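PDB 5OQ3: Cwp19 from Clostridioides difficile, which probably cleaves glycosidic bonds of the cell wall through this TIM-barrel glycoside hydrolase region, while the whole protein may also have N-acetylmuramoyl-L-alanine amidase activity. Local coordinates for residues 318-330 against 355-367. Numbering follows the deposited sequence.
Sequences VDLYIGQGIYKQG and EIKGSMYFSAKDI
The seventh and eighth strands of the TIM barrel, 319-324 and 356-361, run parallel, with Ile-322 beside Ser-359 and Gln-324 beside Tyr-361. Their backbone bonds alternate between the strands, from Lys-357 N on Leu-320 O to Phe-362 N on Gln-324 O. On the face under helix 343-350, which makes the right-handed beta-alpha-beta crossover, Gln-324 CG lies over one face of the Tyr-361 ring, 4.2 Å from its centroid. The bend at chi2 (-68°) beyond it turns OE1 to Ser-359 OG, which donates to an in-plane lone pair at 2.7 Å. Asn-350 of that helix also donates to OE1, and Tyr-302 OH bonds NE2, so both ends of this buried amide are gripped. Toward the barrel interior Met-360, modelled in two conformers, in one of them brings CE to Tyr-321 CD2; its side chain also touches Ala-29 and Trp-31 of strand 27-32, where the barrel closes.

Past the C-terminal strand ends, the side where TIM-barrel enzymes carry their active sites, a cis peptide joins Phe-362 to Ser-363. Phe-362 O accepts a bent bond from Tyr-327 N (3.1 Å, 139° at the hydrogen), while the Phe-362 ring turns its edge to the Tyr-327 face, planes at 88°. Asp-366 OD2 takes Ser-363 N on its anti lone pair and lies 3.4 Å from Tyr-327 CB. Ile-326 CD1 reaches Ile-367 CG1 at 3.6 Å, the two side chains crossing at a slant.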
loop_
_atom_site.group_PDB
_atom_site.type_symbol
_atom_site.label_atom_id
_atom_site.label_comp_id
_atom_site.label_asym_id
_atom_site.label_seq_id
_atom_site.Cartn_x
_atom_site.Cartn_y
_atom_site.Cartn_z
ATOM N N VAL A 318 3.930 -12.662 12.112
ATOM C CA VAL A 318 3.405 -11.643 11.189
ATOM C C VAL A 318 2.001 -11.226 11.629
ATOM O O VAL A 318 1.097 -12.056 11.774
ATOM C CB VAL A 318 3.376 -12.139 9.729
ATOM C CG1 VAL A 318 2.755 -11.080 8.802
ATOM C CG2 VAL A 318 4.759 -12.530 9.314
ATOM N N ASP A 319 1.840 -9.930 11.868
ATOM C CA ASP A 319 0.542 -9.385 12.230
ATOM C C ASP A 319 -0.374 -9.269 11.025
ATOM O O ASP A 319 -0.005 -8.715 9.978
ATOM C CB ASP A 319 0.714 -8.019 12.923
ATOM C CG ASP A 319 1.467 -8.089 14.208
ATOM O OD1 ASP A 319 1.336 -9.059 14.978
ATOM O OD2 ASP A 319 2.206 -7.111 14.451
ATOM N N LEU A 320 -1.577 -9.795 11.203
ATOM C CA LEU A 320 -2.604 -9.757 10.174
ATOM C C LEU A 320 -3.640 -8.671 10.452
ATOM O O LEU A 320 -4.328 -8.710 11.501
ATOM C CB LEU A 320 -3.288 -11.123 10.083
ATOM C CG LEU A 320 -4.511 -11.230 9.167
ATOM C CD1 LEU A 320 -4.185 -10.912 7.706
ATOM C CD2 LEU A 320 -5.081 -12.648 9.293
ATOM N N TYR A 321 -3.798 -7.754 9.488
ATOM C CA TYR A 321 -4.870 -6.748 9.551
ATOM C C TYR A 321 -5.709 -6.957 8.307
ATOM O O TYR A 321 -5.160 -7.246 7.266
ATOM C CB TYR A 321 -4.309 -5.304 9.608
ATOM C CG TYR A 321 -3.205 -5.057 10.608
ATOM C CD1 TYR A 321 -3.324 -5.462 11.926
ATOM C CD2 TYR A 321 -2.044 -4.438 10.235
ATOM C CE1 TYR A 321 -2.316 -5.228 12.845
ATOM C CE2 TYR A 321 -1.028 -4.175 11.162
ATOM C CZ TYR A 321 -1.177 -4.595 12.432
ATOM O OH TYR A 321 -0.162 -4.337 13.317
ATOM N N ILE A 322 -7.029 -6.773 8.395
ATOM C CA ILE A 322 -7.872 -6.915 7.237
ATOM C C ILE A 322 -8.100 -5.579 6.566
ATOM O O ILE A 322 -8.466 -4.592 7.222
ATOM C CB ILE A 322 -9.226 -7.537 7.610
ATOM C CG1 ILE A 322 -9.026 -8.860 8.338
ATOM C CG2 ILE A 322 -10.136 -7.628 6.389
ATOM C CD1 ILE A 322 -8.224 -9.910 7.601
ATOM N N GLY A 323 -7.834 -5.548 5.242
ATOM C CA GLY A 323 -8.182 -4.378 4.463
ATOM C C GLY A 323 -9.670 -4.360 4.181
ATOM O O GLY A 323 -10.209 -5.264 3.529
ATOM N N GLN A 324 -10.339 -3.293 4.632
ATOM C CA GLN A 324 -11.792 -3.159 4.546
ATOM C C GLN A 324 -12.179 -2.201 3.443
ATOM O O GLN A 324 -11.782 -1.026 3.455
ATOM C CB GLN A 324 -12.352 -2.621 5.893
ATOM C CG GLN A 324 -11.864 -3.285 7.183
ATOM C CD GLN A 324 -12.290 -4.733 7.473
ATOM O OE1 GLN A 324 -11.835 -5.293 8.448
ATOM N NE2 GLN A 324 -13.204 -5.315 6.716
ATOM N N GLY A 325 -13.043 -2.668 2.540
ATOM C CA GLY A 325 -13.438 -1.903 1.370
ATOM C C GLY A 325 -14.624 -0.989 1.486
ATOM O O GLY A 325 -15.603 -1.097 0.719
ATOM N N ILE A 326 -14.540 -0.055 2.431
ATOM C CA ILE A 326 -15.649 0.821 2.751
ATOM C C ILE A 326 -15.997 1.784 1.616
ATOM O O ILE A 326 -17.079 2.353 1.633
ATOM C CB ILE A 326 -15.520 1.528 4.103
ATOM C CG1 ILE A 326 -14.259 2.358 4.221
ATOM C CG2 ILE A 326 -15.664 0.518 5.251
ATOM C CD1 ILE A 326 -14.271 3.390 5.321
ATOM N N TYR A 327 -15.100 1.950 0.640
ATOM C CA TYR A 327 -15.434 2.698 -0.568
ATOM C C TYR A 327 -16.600 2.087 -1.353
ATOM O O TYR A 327 -17.261 2.776 -2.132
ATOM C CB TYR A 327 -14.180 2.871 -1.456
ATOM C CG TYR A 327 -13.717 1.592 -2.128
ATOM C CD1 TYR A 327 -12.880 0.692 -1.475
ATOM C CD2 TYR A 327 -14.066 1.318 -3.439
ATOM C CE1 TYR A 327 -12.438 -0.464 -2.112
ATOM C CE2 TYR A 327 -13.645 0.165 -4.084
ATOM C CZ TYR A 327 -12.800 -0.718 -3.423
ATOM O OH TYR A 327 -12.330 -1.861 -4.043
ATOM N N LYS A 328 -16.825 0.781 -1.210
ATOM C CA LYS A 328 -17.961 0.123 -1.878
ATOM C C LYS A 328 -19.216 0.338 -1.065
ATOM O O LYS A 328 -19.376 -0.218 0.022
ATOM C CB LYS A 328 -17.683 -1.352 -2.095
ATOM C CG LYS A 328 -16.519 -1.673 -3.010
ATOM C CD LYS A 328 -16.525 -3.132 -3.444
ATOM C CE LYS A 328 -15.382 -3.444 -4.383
ATOM N NZ LYS A 328 -15.360 -4.866 -4.754
ATOM N N GLN A 329 -20.124 1.135 -1.640
ATOM C CA GLN A 329 -21.355 1.565 -0.983
ATOM C C GLN A 329 -22.590 1.363 -1.830
ATOM O O GLN A 329 -23.497 2.186 -1.814
ATOM C CB GLN A 329 -21.234 3.047 -0.592
ATOM C CG GLN A 329 -20.107 3.270 0.419
ATOM C CD GLN A 329 -19.712 4.714 0.537
ATOM O OE1 GLN A 329 -20.486 5.608 0.199
ATOM N NE2 GLN A 329 -18.472 4.956 0.971
ATOM N N GLY A 330 -22.586 0.274 -2.582
ATOM C CA GLY A 330 -23.760 -0.058 -3.381
ATOM C C GLY A 330 -23.762 0.532 -4.762
ATOM O O GLY A 330 -24.812 0.451 -5.447
ATOM N N GLU A 355 -6.008 -14.564 15.341
ATOM C CA GLU A 355 -4.878 -14.189 14.483
ATOM C C GLU A 355 -5.086 -12.825 13.843
ATOM O O GLU A 355 -4.133 -12.229 13.342
ATOM C CB GLU A 355 -4.690 -15.228 13.377
ATOM C CG GLU A 355 -4.362 -16.608 13.876
ATOM C CD GLU A 355 -5.605 -17.466 14.231
ATOM O OE1 GLU A 355 -6.844 -17.092 14.089
ATOM O OE2 GLU A 355 -5.302 -18.578 14.665
ATOM N N ILE A 356 -6.333 -12.322 13.785
ATOM C CA ILE A 356 -6.580 -11.008 13.212
ATOM C C ILE A 356 -6.364 -9.940 14.285
ATOM O O ILE A 356 -6.931 -10.041 15.371
ATOM C CB ILE A 356 -7.945 -10.924 12.545
ATOM C CG1 ILE A 356 -7.982 -11.871 11.359
ATOM C CG2 ILE A 356 -8.228 -9.489 12.127
ATOM C CD1 ILE A 356 -9.332 -12.047 10.714
ATOM N N LYS A 357 -5.508 -8.961 13.974
ATOM C CA LYS A 357 -5.051 -7.953 14.932
ATOM C C LYS A 357 -5.588 -6.561 14.682
ATOM O O LYS A 357 -5.214 -5.619 15.337
ATOM C CB LYS A 357 -3.529 -7.954 14.986
ATOM C CG LYS A 357 -2.856 -9.271 15.264
ATOM C CD LYS A 357 -3.183 -9.784 16.620
ATOM C CE LYS A 357 -2.533 -11.144 16.910
ATOM N NZ LYS A 357 -1.088 -11.245 16.585
ATOM N N GLY A 358 -6.517 -6.464 13.722
ATOM C CA GLY A 358 -7.218 -5.237 13.433
ATOM C C GLY A 358 -7.510 -5.043 11.970
ATOM O O GLY A 358 -7.591 -6.052 11.254
ATOM N N SER A 359 -7.704 -3.791 11.547
ATOM C CA SER A 359 -8.244 -3.435 10.245
ATOM C C SER A 359 -7.554 -2.170 9.722
ATOM O O SER A 359 -7.105 -1.321 10.517
ATOM C CB SER A 359 -9.730 -3.127 10.321
ATOM O OG SER A 359 -10.525 -4.266 10.620
ATOM N N MET A 360 -7.561 -2.058 8.391
ATOM C CA MET A 360 -7.231 -0.841 7.679
ATOM C C MET A 360 -8.346 -0.538 6.724
ATOM O O MET A 360 -8.794 -1.414 6.042
ATOM C CB MET A 360 -5.885 -0.948 6.941
ATOM C CG MET A 360 -4.692 -1.359 7.779
ATOM S SD MET A 360 -3.165 -0.680 7.109
ATOM C CE MET A 360 -2.112 -0.865 8.508
ATOM N N TYR A 361 -8.816 0.708 6.718
ATOM C CA TYR A 361 -9.999 1.127 5.968
ATOM C C TYR A 361 -9.576 1.886 4.690
ATOM O O TYR A 361 -8.890 2.905 4.785
ATOM C CB TYR A 361 -10.893 2.055 6.810
ATOM C CG TYR A 361 -11.530 1.264 7.933
ATOM C CD1 TYR A 361 -12.740 0.621 7.737
ATOM C CD2 TYR A 361 -10.939 1.136 9.176
ATOM C CE1 TYR A 361 -13.327 -0.107 8.742
ATOM C CE2 TYR A 361 -11.524 0.386 10.189
ATOM C CZ TYR A 361 -12.720 -0.241 9.953
ATOM O OH TYR A 361 -13.339 -0.998 10.926
ATOM N N PHE A 362 -10.063 1.413 3.560
ATOM C CA PHE A 362 -9.912 2.106 2.290
ATOM C C PHE A 362 -11.193 2.827 1.953
ATOM O O PHE A 362 -12.134 2.154 1.557
ATOM C CB PHE A 362 -9.484 1.187 1.146
ATOM C CG PHE A 362 -8.861 1.986 0.027
ATOM C CD1 PHE A 362 -9.644 2.530 -1.001
ATOM C CD2 PHE A 362 -7.528 2.361 0.105
ATOM C CE1 PHE A 362 -9.082 3.318 -1.970
ATOM C CE2 PHE A 362 -6.968 3.176 -0.870
ATOM C CZ PHE A 362 -7.753 3.653 -1.901
ATOM N N SER A 363 -11.252 4.162 2.087
ATOM C CA SER A 363 -10.167 5.055 2.462
ATOM C C SER A 363 -10.701 6.118 3.413
ATOM O O SER A 363 -11.899 6.179 3.694
ATOM C CB SER A 363 -9.477 5.677 1.228
ATOM O OG SER A 363 -10.335 6.598 0.585
ATOM N N ALA A 364 -9.814 6.981 3.872
ATOM C CA ALA A 364 -10.145 8.017 4.848
ATOM C C ALA A 364 -11.318 8.896 4.451
ATOM O O ALA A 364 -12.158 9.222 5.313
ATOM C CB ALA A 364 -8.927 8.872 5.113
ATOM N N LYS A 365 -11.402 9.285 3.174
ATOM C CA LYS A 365 -12.501 10.144 2.742
ATOM C C LYS A 365 -13.868 9.511 2.994
ATOM O O LYS A 365 -14.874 10.216 3.172
ATOM C CB LYS A 365 -12.351 10.516 1.264
ATOM C CG LYS A 365 -12.569 9.400 0.245
ATOM C CD LYS A 365 -12.447 9.999 -1.161
ATOM C CE LYS A 365 -12.408 8.952 -2.252
ATOM N NZ LYS A 365 -13.684 8.200 -2.348
ATOM N N ASP A 366 -13.918 8.177 2.900
ATOM C CA ASP A 366 -15.216 7.517 3.058
ATOM C C ASP A 366 -15.735 7.635 4.479
ATOM O O ASP A 366 -16.914 7.796 4.695
ATOM C CB ASP A 366 -15.122 6.060 2.625
ATOM C CG ASP A 366 -14.797 5.926 1.169
ATOM O OD1 ASP A 366 -15.567 6.407 0.311
ATOM O OD2 ASP A 366 -13.771 5.304 0.849
ATOM N N ILE A 367 -14.814 7.581 5.437
ATOM C CA ILE A 367 -15.172 7.851 6.819
ATOM C C ILE A 367 -15.580 9.321 6.987
ATOM O O ILE A 367 -16.643 9.608 7.584
ATOM C CB ILE A 367 -13.988 7.519 7.754
ATOM C CG1 ILE A 367 -13.671 6.022 7.715
ATOM C CG2 ILE A 367 -14.323 7.911 9.190
ATOM C CD1 ILE A 367 -12.368 5.612 8.368
HETATM O O HOH W 1 -1.499 -11.808 13.522
HETATM O O HOH W 2 0.277 -9.441 18.014
HETATM O O HOH W 3 -18.461 7.814 2.332
#